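PDB 3GVE: YfkN protein from Bacillus subtilis subsp. subtilis, which belongs to the calcineurin-like phosphoesterase family of metal-dependent proteins and carries a manganese ion and a magnesium ion in a shared two-metal site. Local coordinates for residues A231-A236 against A263-E268; I219-Q224 against S256-G261; A75-K80 against L336-K341; K88-I93 against L115-G120. All blocks are in the same frame, centred on the assembly; numbering follows the deposited sequence.

Contact 1 of 4, residues A231-A236 against A263-E268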
loop_
_atom_site.group_PDB
_atom_site.type_symbol
_atom_site.label_atom_id
_atom_site.label_comp_id
_atom_site.label_asym_id
_atom_site.label_seq_id
_atom_site.Cartn_x
_atom_site.Cartn_y
_atom_site.Cartn_z
ATOM N N ALA A 231 -2.786 -20.127 -6.685
ATOM C CA ALA A 231 -2.965 -21.540 -6.963
ATOM C C ALA A 231 -3.639 -22.373 -5.879
ATOM O O ALA A 231 -3.618 -23.578 -5.971
ATOM C CB ALA A 231 -1.593 -22.170 -7.313
ATOM N N VAL A 232 -4.208 -21.743 -4.856
ATOM C CA VAL A 232 -4.799 -22.506 -3.751
ATOM C C VAL A 232 -5.894 -23.500 -4.189
ATOM O O VAL A 232 -5.961 -24.605 -3.696
ATOM C CB VAL A 232 -5.321 -21.584 -2.635
ATOM C CG1 VAL A 232 -6.180 -22.397 -1.645
ATOM C CG2 VAL A 232 -4.134 -20.931 -1.903
ATOM N N PHE A 233 -6.760 -23.089 -5.105
ATOM C CA PHE A 233 -7.813 -23.998 -5.570
ATOM C C PHE A 233 -7.192 -25.266 -6.158
ATOM O O PHE A 233 -7.663 -26.351 -5.931
ATOM C CB PHE A 233 -8.700 -23.306 -6.607
ATOM C CG PHE A 233 -9.837 -24.159 -7.097
ATOM C CD1 PHE A 233 -11.063 -24.163 -6.453
ATOM C CD2 PHE A 233 -9.673 -24.944 -8.220
ATOM C CE1 PHE A 233 -12.119 -24.957 -6.937
ATOM C CE2 PHE A 233 -10.723 -25.732 -8.704
ATOM C CZ PHE A 233 -11.940 -25.732 -8.062
ATOM N N ASP A 234 -6.133 -25.092 -6.931
ATOM C CA ASP A 234 -5.429 -26.217 -7.539
ATOM C C ASP A 234 -4.663 -27.080 -6.533
ATOM O O ASP A 234 -4.652 -28.289 -6.648
ATOM C CB ASP A 234 -4.538 -25.709 -8.678
ATOM C CG ASP A 234 -5.331 -24.913 -9.703
ATOM O OD1 ASP A 234 -6.344 -25.414 -10.198
ATOM O OD2 ASP A 234 -4.968 -23.781 -9.950
ATOM N N LEU A 235 -4.041 -26.450 -5.543
ATOM C CA LEU A 235 -3.458 -27.200 -4.444
ATOM C C LEU A 235 -4.506 -28.076 -3.763
ATOM O O LEU A 235 -4.281 -29.243 -3.499
ATOM C CB LEU A 235 -2.876 -26.253 -3.408
ATOM C CG LEU A 235 -1.438 -25.829 -3.628
ATOM C CD1 LEU A 235 -1.084 -24.793 -2.552
ATOM C CD2 LEU A 235 -0.462 -27.033 -3.551
ATOM N N ALA A 236 -5.670 -27.501 -3.498
ATOM C CA ALA A 236 -6.705 -28.235 -2.772
ATOM C C ALA A 236 -7.301 -29.378 -3.588
ATOM O O ALA A 236 -7.717 -30.368 -3.024
ATOM C CB ALA A 236 -7.812 -27.279 -2.319
ATOM N N ALA A 263 -18.423 -24.291 -6.739
ATOM C CA ALA A 263 -18.128 -25.707 -6.585
ATOM C C ALA A 263 -16.819 -25.917 -5.818
ATOM O O ALA A 263 -15.839 -25.256 -6.076
ATOM C CB ALA A 263 -18.060 -26.399 -7.946
ATOM N N GLN A 264 -16.861 -26.840 -4.869
ATOM C CA GLN A 264 -15.711 -27.235 -4.053
ATOM C C GLN A 264 -15.566 -26.414 -2.776
ATOM O O GLN A 264 -14.861 -26.806 -1.879
ATOM C CB GLN A 264 -14.402 -27.179 -4.854
ATOM C CG GLN A 264 -14.322 -28.206 -5.944
ATOM C CD GLN A 264 -14.621 -29.549 -5.366
ATOM O OE1 GLN A 264 -13.925 -30.012 -4.487
ATOM N NE2 GLN A 264 -15.713 -30.129 -5.778
ATOM N N PHE A 265 -16.234 -25.269 -2.715
ATOM C CA PHE A 265 -16.141 -24.379 -1.565
ATOM C C PHE A 265 -17.247 -24.658 -0.539
ATOM O O PHE A 265 -18.376 -24.896 -0.889
ATOM C CB PHE A 265 -16.217 -22.912 -2.021
ATOM C CG PHE A 265 -14.972 -22.425 -2.747
ATOM C CD1 PHE A 265 -14.011 -21.664 -2.091
ATOM C CD2 PHE A 265 -14.773 -22.725 -4.081
ATOM C CE1 PHE A 265 -12.885 -21.207 -2.752
ATOM C CE2 PHE A 265 -13.626 -22.282 -4.752
ATOM C CZ PHE A 265 -12.682 -21.509 -4.080
ATOM N N ASN A 266 -16.890 -24.609 0.734
ATOM C CA ASN A 266 -17.845 -24.604 1.837
ATOM C C ASN A 266 -17.489 -23.428 2.761
ATOM O O ASN A 266 -16.530 -23.478 3.517
ATOM C CB ASN A 266 -17.820 -25.941 2.576
ATOM C CG ASN A 266 -18.896 -26.040 3.650
ATOM O OD1 ASN A 266 -19.213 -25.070 4.291
ATOM N ND2 ASN A 266 -19.442 -27.226 3.835
ATOM N N VAL A 267 -18.262 -22.355 2.657
ATOM C CA VAL A 267 -18.036 -21.145 3.425
ATOM C C VAL A 267 -18.247 -21.327 4.908
ATOM O O VAL A 267 -17.454 -20.858 5.693
ATOM C CB VAL A 267 -18.795 -19.920 2.854
ATOM C CG1 VAL A 267 -18.582 -18.720 3.733
ATOM C CG2 VAL A 267 -18.411 -19.671 1.376
ATOM N N GLU A 268 -19.300 -22.041 5.263
ATOM C CA GLU A 268 -19.598 -22.271 6.663
ATOM C C GLU A 268 -18.430 -22.987 7.332
ATOM O O GLU A 268 -18.018 -22.602 8.409
ATOM C CB GLU A 268 -20.907 -23.057 6.806
ATOM C CG GLU A 268 -22.145 -22.318 6.250
ATOM C CD GLU A 268 -22.314 -20.936 6.867
ATOM O OE1 GLU A 268 -22.206 -19.924 6.157
ATOM O OE2 GLU A 268 -22.534 -20.854 8.081
#

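Contact 2 of 4, residues I219-Q224 against S256-G261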
loop_
_atom_site.group_PDB
_atom_site.type_symbol
_atom_site.label_atom_id
_atom_site.label_comp_id
_atom_site.label_asym_id
_atom_site.label_seq_id
_atom_site.Cartn_x
_atom_site.Cartn_y
_atom_site.Cartn_z
ATOM N N ILE A 219 -6.356 -17.364 -4.048
ATOM C CA ILE A 219 -7.474 -18.228 -4.392
ATOM C C ILE A 219 -8.169 -17.692 -5.628
ATOM O O ILE A 219 -8.454 -16.513 -5.702
ATOM C CB ILE A 219 -8.516 -18.268 -3.223
ATOM C CG1 ILE A 219 -7.898 -18.870 -1.955
ATOM C CG2 ILE A 219 -9.787 -18.994 -3.652
ATOM C CD1 ILE A 219 -8.648 -18.540 -0.662
ATOM N N GLU A 220 -8.424 -18.582 -6.579
ATOM C CA GLU A 220 -9.361 -18.324 -7.664
ATOM C C GLU A 220 -10.461 -19.372 -7.555
ATOM O O GLU A 220 -10.320 -20.372 -6.894
ATOM C CB GLU A 220 -8.670 -18.383 -9.032
ATOM C CG GLU A 220 -7.551 -17.331 -9.229
ATOM C CD GLU A 220 -8.051 -15.888 -9.207
ATOM O OE1 GLU A 220 -9.254 -15.642 -9.299
ATOM O OE2 GLU A 220 -7.218 -14.980 -9.103
ATOM N N LYS A 221 -11.585 -19.086 -8.188
ATOM C CA LYS A 221 -12.785 -19.909 -8.037
ATOM C C LYS A 221 -12.826 -21.172 -8.891
ATOM O O LYS A 221 -13.636 -22.041 -8.639
ATOM C CB LYS A 221 -14.035 -19.082 -8.339
ATOM C CG LYS A 221 -14.333 -18.006 -7.286
ATOM C CD LYS A 221 -15.467 -17.148 -7.804
ATOM C CE LYS A 221 -16.015 -16.166 -6.820
ATOM N NZ LYS A 221 -17.212 -15.509 -7.450
ATOM N N GLN A 222 -11.961 -21.247 -9.899
ATOM C CA GLN A 222 -11.931 -22.388 -10.811
ATOM C C GLN A 222 -10.496 -22.819 -11.121
ATOM O O GLN A 222 -9.543 -22.090 -10.828
ATOM C CB GLN A 222 -12.667 -22.027 -12.112
ATOM C CG GLN A 222 -14.185 -21.855 -11.932
ATOM C CD GLN A 222 -14.583 -20.411 -11.702
ATOM O OE1 GLN A 222 -13.800 -19.511 -11.915
ATOM N NE2 GLN A 222 -15.816 -20.200 -11.239
ATOM N N ALA A 223 -10.355 -24.006 -11.723
ATOM C CA ALA A 223 -9.035 -24.555 -12.002
ATOM C C ALA A 223 -8.209 -23.670 -12.910
ATOM O O ALA A 223 -8.708 -22.957 -13.770
ATOM C CB ALA A 223 -9.154 -25.961 -12.613
ATOM N N GLN A 224 -6.917 -23.725 -12.667
ATOM C CA GLN A 224 -5.936 -23.099 -13.519
ATOM C C GLN A 224 -4.873 -24.154 -13.851
ATOM O O GLN A 224 -4.895 -25.246 -13.341
ATOM C CB GLN A 224 -5.300 -21.899 -12.812
ATOM C CG GLN A 224 -6.207 -20.696 -12.644
ATOM C CD GLN A 224 -5.544 -19.635 -11.791
ATOM O OE1 GLN A 224 -5.574 -19.707 -10.579
ATOM N NE2 GLN A 224 -4.914 -18.686 -12.416
ATOM N N SER A 256 -15.100 -16.245 3.084
ATOM C CA SER A 256 -16.007 -15.122 2.908
ATOM C C SER A 256 -17.149 -15.537 1.989
ATOM O O SER A 256 -17.043 -16.470 1.204
ATOM C CB SER A 256 -15.299 -13.893 2.366
ATOM O OG SER A 256 -14.945 -14.087 1.041
ATOM N N ALA A 257 -18.240 -14.799 2.123
ATOM C CA ALA A 257 -19.499 -15.064 1.455
ATOM C C ALA A 257 -19.470 -15.097 -0.090
ATOM O O ALA A 257 -20.291 -15.748 -0.686
ATOM C CB ALA A 257 -20.524 -14.067 1.940
ATOM N N GLU A 258 -18.548 -14.400 -0.682
ATOM C CA GLU A 258 -18.414 -14.403 -2.108
ATOM C C GLU A 258 -18.249 -15.836 -2.681
ATOM O O GLU A 258 -18.631 -16.124 -3.806
ATOM C CB GLU A 258 -17.222 -13.528 -2.429
ATOM C CG GLU A 258 -16.719 -13.615 -3.787
ATOM C CD GLU A 258 -15.451 -12.857 -3.910
ATOM O OE1 GLU A 258 -14.953 -12.297 -2.898
ATOM O OE2 GLU A 258 -14.974 -12.792 -5.028
ATOM N N TYR A 259 -17.701 -16.745 -1.885
ATOM C CA TYR A 259 -17.410 -18.100 -2.373
ATOM C C TYR A 259 -18.559 -19.094 -2.212
ATOM O O TYR A 259 -18.489 -20.222 -2.653
ATOM C CB TYR A 259 -16.139 -18.640 -1.709
ATOM C CG TYR A 259 -14.940 -17.815 -2.066
ATOM C CD1 TYR A 259 -14.253 -18.023 -3.244
ATOM C CD2 TYR A 259 -14.500 -16.821 -1.221
ATOM C CE1 TYR A 259 -13.148 -17.259 -3.553
ATOM C CE2 TYR A 259 -13.421 -16.045 -1.541
ATOM C CZ TYR A 259 -12.747 -16.268 -2.690
ATOM O OH TYR A 259 -11.660 -15.501 -2.991
ATOM N N ALA A 260 -19.629 -18.645 -1.592
ATOM C CA ALA A 260 -20.806 -19.516 -1.393
ATOM C C ALA A 260 -21.400 -19.875 -2.763
ATOM O O ALA A 260 -21.683 -18.986 -3.520
ATOM C CB ALA A 260 -21.833 -18.783 -0.548
ATOM N N GLY A 261 -21.613 -21.155 -3.013
ATOM C CA GLY A 261 -22.177 -21.573 -4.279
ATOM C C GLY A 261 -21.157 -21.916 -5.356
ATOM O O GLY A 261 -21.495 -22.430 -6.417
HETATM O O HOH W 1 -10.892 -15.399 -5.383
#

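Contact 3 of 4, residues A75-K80 against L336-K341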
loop_
_atom_site.group_PDB
_atom_site.type_symbol
_atom_site.label_atom_id
_atom_site.label_comp_id
_atom_site.label_asym_id
_atom_site.label_seq_id
_atom_site.Cartn_x
_atom_site.Cartn_y
_atom_site.Cartn_z
ATOM N N ALA A 75 16.116 -2.265 8.691
ATOM C CA ALA A 75 16.863 -3.475 8.936
ATOM C C ALA A 75 17.902 -3.772 7.854
ATOM O O ALA A 75 19.053 -4.046 8.133
ATOM C CB ALA A 75 15.942 -4.633 9.136
ATOM N N VAL A 76 17.460 -3.682 6.610
ATOM C CA VAL A 76 18.369 -3.946 5.513
ATOM C C VAL A 76 19.463 -2.872 5.393
ATOM O O VAL A 76 20.586 -3.189 5.084
ATOM C CB VAL A 76 17.602 -4.229 4.187
ATOM C CG1 VAL A 76 17.019 -2.971 3.586
ATOM C CG2 VAL A 76 18.483 -4.946 3.197
ATOM N N LYS A 77 19.135 -1.617 5.666
ATOM C CA LYS A 77 20.124 -0.552 5.530
ATOM C C LYS A 77 21.120 -0.539 6.683
ATOM O O LYS A 77 22.306 -0.424 6.453
ATOM C CB LYS A 77 19.433 0.805 5.392
ATOM C CG LYS A 77 18.710 0.975 4.079
ATOM C CD LYS A 77 18.175 2.386 3.941
ATOM C CE LYS A 77 17.411 2.575 2.655
ATOM N NZ LYS A 77 17.057 4.017 2.466
ATOM N N TYR A 78 20.636 -0.645 7.909
ATOM C CA TYR A 78 21.493 -0.513 9.088
ATOM C C TYR A 78 22.102 -1.804 9.624
ATOM O O TYR A 78 23.086 -1.757 10.330
ATOM C CB TYR A 78 20.756 0.225 10.211
ATOM C CG TYR A 78 20.627 1.710 9.954
ATOM C CD1 TYR A 78 21.473 2.627 10.579
ATOM C CD2 TYR A 78 19.683 2.191 9.067
ATOM C CE1 TYR A 78 21.346 3.980 10.325
ATOM C CE2 TYR A 78 19.570 3.519 8.810
ATOM C CZ TYR A 78 20.396 4.408 9.447
ATOM O OH TYR A 78 20.267 5.738 9.178
ATOM N N GLN A 79 21.507 -2.946 9.294
ATOM C CA GLN A 79 21.933 -4.219 9.855
ATOM C C GLN A 79 22.239 -5.318 8.837
ATOM O O GLN A 79 22.387 -6.454 9.216
ATOM C CB GLN A 79 20.888 -4.701 10.863
ATOM C CG GLN A 79 20.509 -3.628 11.872
ATOM C CD GLN A 79 19.658 -4.144 12.999
ATOM O OE1 GLN A 79 19.154 -5.255 12.950
ATOM N NE2 GLN A 79 19.478 -3.327 14.017
ATOM N N LYS A 80 22.362 -4.974 7.562
ATOM C CA LYS A 80 22.584 -5.971 6.528
ATOM C C LYS A 80 23.750 -6.906 6.832
ATOM O O LYS A 80 23.615 -8.108 6.764
ATOM C CB LYS A 80 22.787 -5.314 5.154
ATOM C CG LYS A 80 22.982 -6.327 4.023
ATOM C CD LYS A 80 22.911 -5.700 2.644
ATOM C CE LYS A 80 23.513 -6.635 1.635
ATOM N NZ LYS A 80 22.482 -7.344 0.854
ATOM N N LEU A 336 12.007 5.313 13.657
ATOM C CA LEU A 336 11.486 6.671 13.730
ATOM C C LEU A 336 12.592 7.683 13.415
ATOM O O LEU A 336 12.371 8.609 12.679
ATOM C CB LEU A 336 10.906 6.950 15.108
ATOM C CG LEU A 336 9.648 6.200 15.523
ATOM C CD1 LEU A 336 9.313 6.501 16.971
ATOM C CD2 LEU A 336 8.441 6.486 14.631
ATOM N N GLU A 337 13.779 7.485 13.971
ATOM C CA GLU A 337 14.892 8.400 13.731
ATOM C C GLU A 337 15.253 8.380 12.254
ATOM O O GLU A 337 15.482 9.398 11.629
ATOM C CB GLU A 337 16.086 7.997 14.591
ATOM C CG GLU A 337 17.301 8.909 14.489
ATOM C CD GLU A 337 18.438 8.518 15.430
ATOM O OE1 GLU A 337 19.128 9.424 15.939
ATOM O OE2 GLU A 337 18.670 7.319 15.652
ATOM N N TYR A 338 15.296 7.179 11.700
ATOM C CA TYR A 338 15.625 6.968 10.299
ATOM C C TYR A 338 14.644 7.687 9.367
ATOM O O TYR A 338 15.042 8.314 8.395
ATOM C CB TYR A 338 15.644 5.461 10.021
ATOM C CG TYR A 338 15.534 5.070 8.572
ATOM C CD1 TYR A 338 16.535 5.360 7.673
ATOM C CD2 TYR A 338 14.426 4.398 8.112
ATOM C CE1 TYR A 338 16.418 4.998 6.347
ATOM C CE2 TYR A 338 14.303 4.044 6.821
ATOM C CZ TYR A 338 15.287 4.332 5.929
ATOM O OH TYR A 338 15.135 3.960 4.620
ATOM N N VAL A 339 13.365 7.595 9.679
ATOM C CA VAL A 339 12.320 8.182 8.855
ATOM C C VAL A 339 12.279 9.709 8.941
ATOM O O VAL A 339 11.949 10.385 7.976
ATOM C CB VAL A 339 10.955 7.639 9.272
ATOM C CG1 VAL A 339 9.872 8.418 8.631
ATOM C CG2 VAL A 339 10.856 6.174 8.897
ATOM N N ARG A 340 12.613 10.222 10.110
ATOM C CA ARG A 340 12.529 11.648 10.375
ATOM C C ARG A 340 13.742 12.385 9.818
ATOM O O ARG A 340 13.682 13.583 9.536
ATOM C CB ARG A 340 12.343 11.886 11.877
ATOM C CG ARG A 340 10.895 11.685 12.323
ATOM C CD ARG A 340 10.812 11.274 13.756
ATOM N NE ARG A 340 9.467 10.935 14.214
ATOM C CZ ARG A 340 9.211 10.589 15.469
ATOM N NH1 ARG A 340 7.982 10.278 15.856
ATOM N NH2 ARG A 340 10.204 10.578 16.352
ATOM N N LYS A 341 14.842 11.677 9.646
ATOM C CA LYS A 341 16.073 12.290 9.217
ATOM C C LYS A 341 16.216 13.662 9.880
ATOM O O LYS A 341 16.752 14.590 9.291
ATOM C CB LYS A 341 16.086 12.437 7.714
ATOM C CG LYS A 341 15.590 11.237 6.988
ATOM C CD LYS A 341 15.067 11.593 5.624
ATOM C CE LYS A 341 16.158 11.556 4.586
ATOM N NZ LYS A 341 15.594 11.147 3.280
#

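Contact 4 of 4, residues K88-I93 against L115-G120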
loop_
_atom_site.group_PDB
_atom_site.type_symbol
_atom_site.label_atom_id
_atom_site.label_comp_id
_atom_site.label_asym_id
_atom_site.label_seq_id
_atom_site.Cartn_x
_atom_site.Cartn_y
_atom_site.Cartn_z
ATOM N N LYS A 88 23.648 -10.719 14.060
ATOM C CA LYS A 88 22.483 -10.079 14.638
ATOM C C LYS A 88 21.290 -10.784 14.066
ATOM O O LYS A 88 21.285 -11.138 12.912
ATOM C CB LYS A 88 22.410 -8.619 14.229
ATOM C CG LYS A 88 23.027 -7.660 15.216
ATOM C CD LYS A 88 22.864 -6.225 14.738
ATOM C CE LYS A 88 24.187 -5.472 14.777
ATOM N NZ LYS A 88 24.203 -4.430 15.800
ATOM N N THR A 89 20.284 -10.994 14.890
ATOM C CA THR A 89 19.007 -11.512 14.411
ATOM C C THR A 89 18.200 -10.382 13.761
ATOM O O THR A 89 18.128 -9.290 14.280
ATOM C CB THR A 89 18.196 -12.072 15.574
ATOM O OG1 THR A 89 18.962 -13.081 16.230
ATOM C CG2 THR A 89 16.882 -12.682 15.087
ATOM N N HIS A 90 17.579 -10.645 12.625
ATOM C CA HIS A 90 16.700 -9.640 12.026
ATOM C C HIS A 90 15.659 -9.262 13.095
ATOM O O HIS A 90 15.034 -10.128 13.660
ATOM C CB HIS A 90 16.011 -10.233 10.795
ATOM C CG HIS A 90 15.309 -9.218 9.946
ATOM N ND1 HIS A 90 14.321 -8.395 10.439
ATOM C CD2 HIS A 90 15.465 -8.884 8.646
ATOM C CE1 HIS A 90 13.892 -7.605 9.476
ATOM N NE2 HIS A 90 14.564 -7.885 8.377
ATOM N N PRO A 91 15.467 -7.970 13.354
ATOM C CA PRO A 91 14.528 -7.543 14.404
ATOM C C PRO A 91 13.103 -8.086 14.224
ATOM O O PRO A 91 12.452 -8.369 15.201
ATOM C CB PRO A 91 14.559 -6.017 14.291
ATOM C CG PRO A 91 15.917 -5.737 13.834
ATOM C CD PRO A 91 16.229 -6.821 12.835
ATOM N N ILE A 92 12.642 -8.245 12.989
ATOM C CA ILE A 92 11.326 -8.842 12.774
ATOM C C ILE A 92 11.319 -10.316 13.226
ATOM O O ILE A 92 10.400 -10.778 13.887
ATOM C CB ILE A 92 10.878 -8.692 11.317
ATOM C CG1 ILE A 92 10.557 -7.219 11.044
ATOM C CG2 ILE A 92 9.680 -9.596 11.029
ATOM C CD1 ILE A 92 10.276 -6.913 9.591
ATOM N N ILE A 93 12.370 -11.034 12.865
ATOM C CA ILE A 93 12.545 -12.408 13.313
ATOM C C ILE A 93 12.637 -12.507 14.847
ATOM O O ILE A 93 12.101 -13.428 15.426
ATOM C CB ILE A 93 13.752 -13.081 12.612
ATOM C CG1 ILE A 93 13.524 -13.134 11.082
ATOM C CG2 ILE A 93 14.020 -14.493 13.188
ATOM C CD1 ILE A 93 12.264 -13.932 10.645
ATOM N N LEU A 115 19.230 -12.469 -2.262
ATOM C CA LEU A 115 19.311 -13.813 -1.706
ATOM C C LEU A 115 20.163 -13.889 -0.432
ATOM O O LEU A 115 19.848 -14.637 0.461
ATOM C CB LEU A 115 19.848 -14.792 -2.754
ATOM C CG LEU A 115 18.890 -15.097 -3.926
ATOM C CD1 LEU A 115 19.624 -15.794 -5.073
ATOM C CD2 LEU A 115 17.712 -15.970 -3.472
ATOM N N ASP A 116 21.239 -13.116 -0.364
ATOM C CA ASP A 116 22.116 -13.207 0.799
ATOM C C ASP A 116 21.427 -12.682 2.059
ATOM O O ASP A 116 21.496 -13.303 3.097
ATOM C CB ASP A 116 23.442 -12.472 0.576
ATOM C CG ASP A 116 24.337 -13.151 -0.447
ATOM O OD1 ASP A 116 24.141 -14.330 -0.764
ATOM O OD2 ASP A 116 25.247 -12.467 -0.922
ATOM N N PHE A 117 20.747 -11.542 1.939
ATOM C CA PHE A 117 20.037 -10.969 3.067
ATOM C C PHE A 117 18.938 -11.910 3.538
ATOM O O PHE A 117 18.740 -12.082 4.715
ATOM C CB PHE A 117 19.475 -9.598 2.718
ATOM C CG PHE A 117 18.812 -8.911 3.876
ATOM C CD1 PHE A 117 19.566 -8.323 4.884
ATOM C CD2 PHE A 117 17.439 -8.859 3.968
ATOM C CE1 PHE A 117 18.956 -7.685 5.947
ATOM C CE2 PHE A 117 16.845 -8.212 5.022
ATOM C CZ PHE A 117 17.606 -7.626 6.011
ATOM N N LEU A 118 18.264 -12.557 2.604
ATOM C CA LEU A 118 17.228 -13.506 2.972
ATOM C C LEU A 118 17.813 -14.707 3.729
ATOM O O LEU A 118 17.261 -15.144 4.709
ATOM C CB LEU A 118 16.442 -13.970 1.733
ATOM C CG LEU A 118 15.294 -14.950 1.996
ATOM C CD1 LEU A 118 14.350 -14.402 3.065
ATOM C CD2 LEU A 118 14.535 -15.242 0.700
ATOM N N ASP A 119 18.927 -15.243 3.235
ATOM C CA ASP A 119 19.597 -16.343 3.922
ATOM C C ASP A 119 19.976 -15.904 5.339
ATOM O O ASP A 119 19.789 -16.639 6.276
ATOM C CB ASP A 119 20.853 -16.802 3.173
ATOM C CG ASP A 119 20.546 -17.665 1.952
ATOM O OD1 ASP A 119 19.474 -18.280 1.857
ATOM O OD2 ASP A 119 21.426 -17.720 1.087
ATOM N N GLY A 120 20.500 -14.699 5.477
ATOM C CA GLY A 120 20.898 -14.195 6.782
ATOM C C GLY A 120 19.710 -14.042 7.710
ATOM O O GLY A 120 19.783 -14.340 8.877
HETATM O O HOH W 2 20.702 -13.315 11.382
HETATM O O HOH W 3 17.859 -13.281 11.504
#

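Contact 1 of 4, residues A231-A236 against A263-E268
F233 and F265 meet rim to rim, neither ring lying over the face of the other. Their planes are tilted by only 21° and their centroids stand 5.9 Å apart, but the rings are stepped: F265 CE2 sits near the F233 plane, 3.6 Å from F233 CD1, while F233 CD1 meets the F265 ring obliquely. With CG of F233 anti to the backbone N (chi1 -178°), the ring projects from the first turn of its helix and reaches the other segment with its CD1–CE1 side. Next to F265, the side chains of Q264 and F233 cross at about a right angle, Q264 CB standing 3.8 Å from F233 CE1 and Q264 CG 4.0 Å from F233 CZ. The backbone contributes as well, A263 O lying in the ring plane 3.8 Å from F233 CE1. On the CD2 side of the same ring, D234 OD1 also sits in plane, so carboxylate and carbonyl oxygens both face the electropositive C–H rim. No hydrogen bond links the segments. A231 is the N-cap residue of helix 232-238, and L235 packs on helix 192-205. The helix is joined to the surface hairpin of strands 265-266 and 271-272 by F233 on F265 and by V232 and A236 on I272, while F265 on I272 is a contact within the hairpin.

Contact 2 of 4, residues I219-Q224 against S256-G261
I219 opens the contact by laying its CG2 methyl against the phenol end of Y259, 3.8 Å from Y259 CE1 and 4.0 Å from Y259 OH, approaching the ring obliquely. Its carbonyl takes part through water: a water donates to I219 O at 2.7 Å and is hydrogen-bonded to Y259 OH at 2.5 Å, a short bridge that gives the phenol a polar partner beside the apolar touch. E220 points away from Y259, and its carboxylate forms a salt bridge with K341 of the second subunit. K221 returns to the tyrosine. Its CG lies 4.0 Å from both Y259 CE1 and Y259 CD1, and from there the chain runs out fully extended (chi2 172°), carrying the ammonium past the ring. K221 NZ comes only within 4.3 Å of E258 OE2, beyond a salt bridge, and even this is doubtful because E258 has two conformers; NZ hydrogen-bonds R340 O of the second subunit, a bond that is weak in the other copy. The aliphatic part of K221 thus packs within the chain while its charged end faces the second subunit. Farther on, Q224 N is tied to D234 OD1. The Y259 ring has S256 O in its plane at the edge; F254 meets it edge-to-face, and the F265 ring meets it with nearly parallel planes. The first loop runs from strand 210-215 to helix 232-238, where I219 rests on V232; the second, with its 3-10 turn 257-259, links strand 253-254 to strand 265-266.

Contact 3 of 4, residues A75-K80 against L336-K341
The rings of Y78 and Y338 meet obliquely, their planes 78° apart and their centroids separated by 5.9 Å. Y338 CD1 comes to the edge of the Y78 ring near its plane, 3.7 Å from Y78 CE2, whereas Y78 CE2 approaches the Y338 ring at a slant. Y74 stacks on the Y78 ring, so this aromatic group has a partner within its own helix. At the hydroxyl end of Y338, K77 NZ lies at the edge in the ring plane and donates a 2.9 Å hydrogen bond to Y338 OH. The lysine chain is extended and crosses the tyrosine at about a right angle, with K77 CD only 3.5 Å from Y338 OH. Y338 reaches across from helix 322-340 because its CG is anti to the backbone N (chi1 161°), which sends the ring toward helix 70-85. There Y338 OH also bonds E73 OE2, its strongest polar partner. The hydroxyl accepts from the ammonium, so its own O-H probably points to E73 OE2; it bridges the two charged groups and ties the C-terminal helix to the surface of helix 70-85.

Contact 4 of 4, residues K88-I93 against L115-G120
H90 and F117 meet rim to rim in a buried spot, with H90 CD2 3.6 Å from F117 CZ and 3.9 Å from F117 CE2. H90 NE2 is almost as near, 3.9 Å from F117 CZ. The ring planes stand 63° apart and the two side chains cross at about a right angle; F117 CE2 lies in the imidazole plane at its edge. Both residues carry CG anti to the backbone N (chi1 -168° for H90, -176° for F117), which brings the rings out toward each other from their separate backbones. The second shell orients the imidazole. H90 is the N-cap of helix 91-98, and I92 N donates to H90 ND1 at 3.1 Å, close to the ring plane, which favours this rotation of the ring. Around the backbones, one water lies 2.7 Å from K88 O and 2.9 Å from G120 O and can donate to both, although more acceptors are in reach than it has protons. Another accepts from H90 N, with a weak bond to G120 O, so the carbonyl of G120, in the second turn of helix 115-123, is coupled to the loop through solvent. Farther out, helix 70-85 backs the pair, A75 touching H90 and I83 touching F117, while T121 also meets H90. Because ND1 accepts a backbone N-H, the neutral imidazole would most likely carry its proton on NE2, and its C-H/N rim, not its face, is what meets the phenylalanine.

How the contacts relate
The four contacts form two pairs far apart in the chain, contact 1 lying across the chain's centre from contacts 3 and 4. Contacts 1 and 2 have centres 7 Å apart and touch directly; their segments alternate along the chain, interlocking the 219-224 loop and helix 232-238 with the loop and short strand that follow strand 253-254. Contacts 3 and 4, 15 Å apart between centres, share helix 70-85: V76 and K80 pack on F117, and Q79 on P91. Contact 4 closes first along the chain, and contact 3, joining helix 70-85 to the C-terminus, encloses all the others. Contacts 2 and 3 lie 41 Å apart between centres, yet both touch the second subunit, where the C-terminal helix of one copy meets the 219-224 loop of the other.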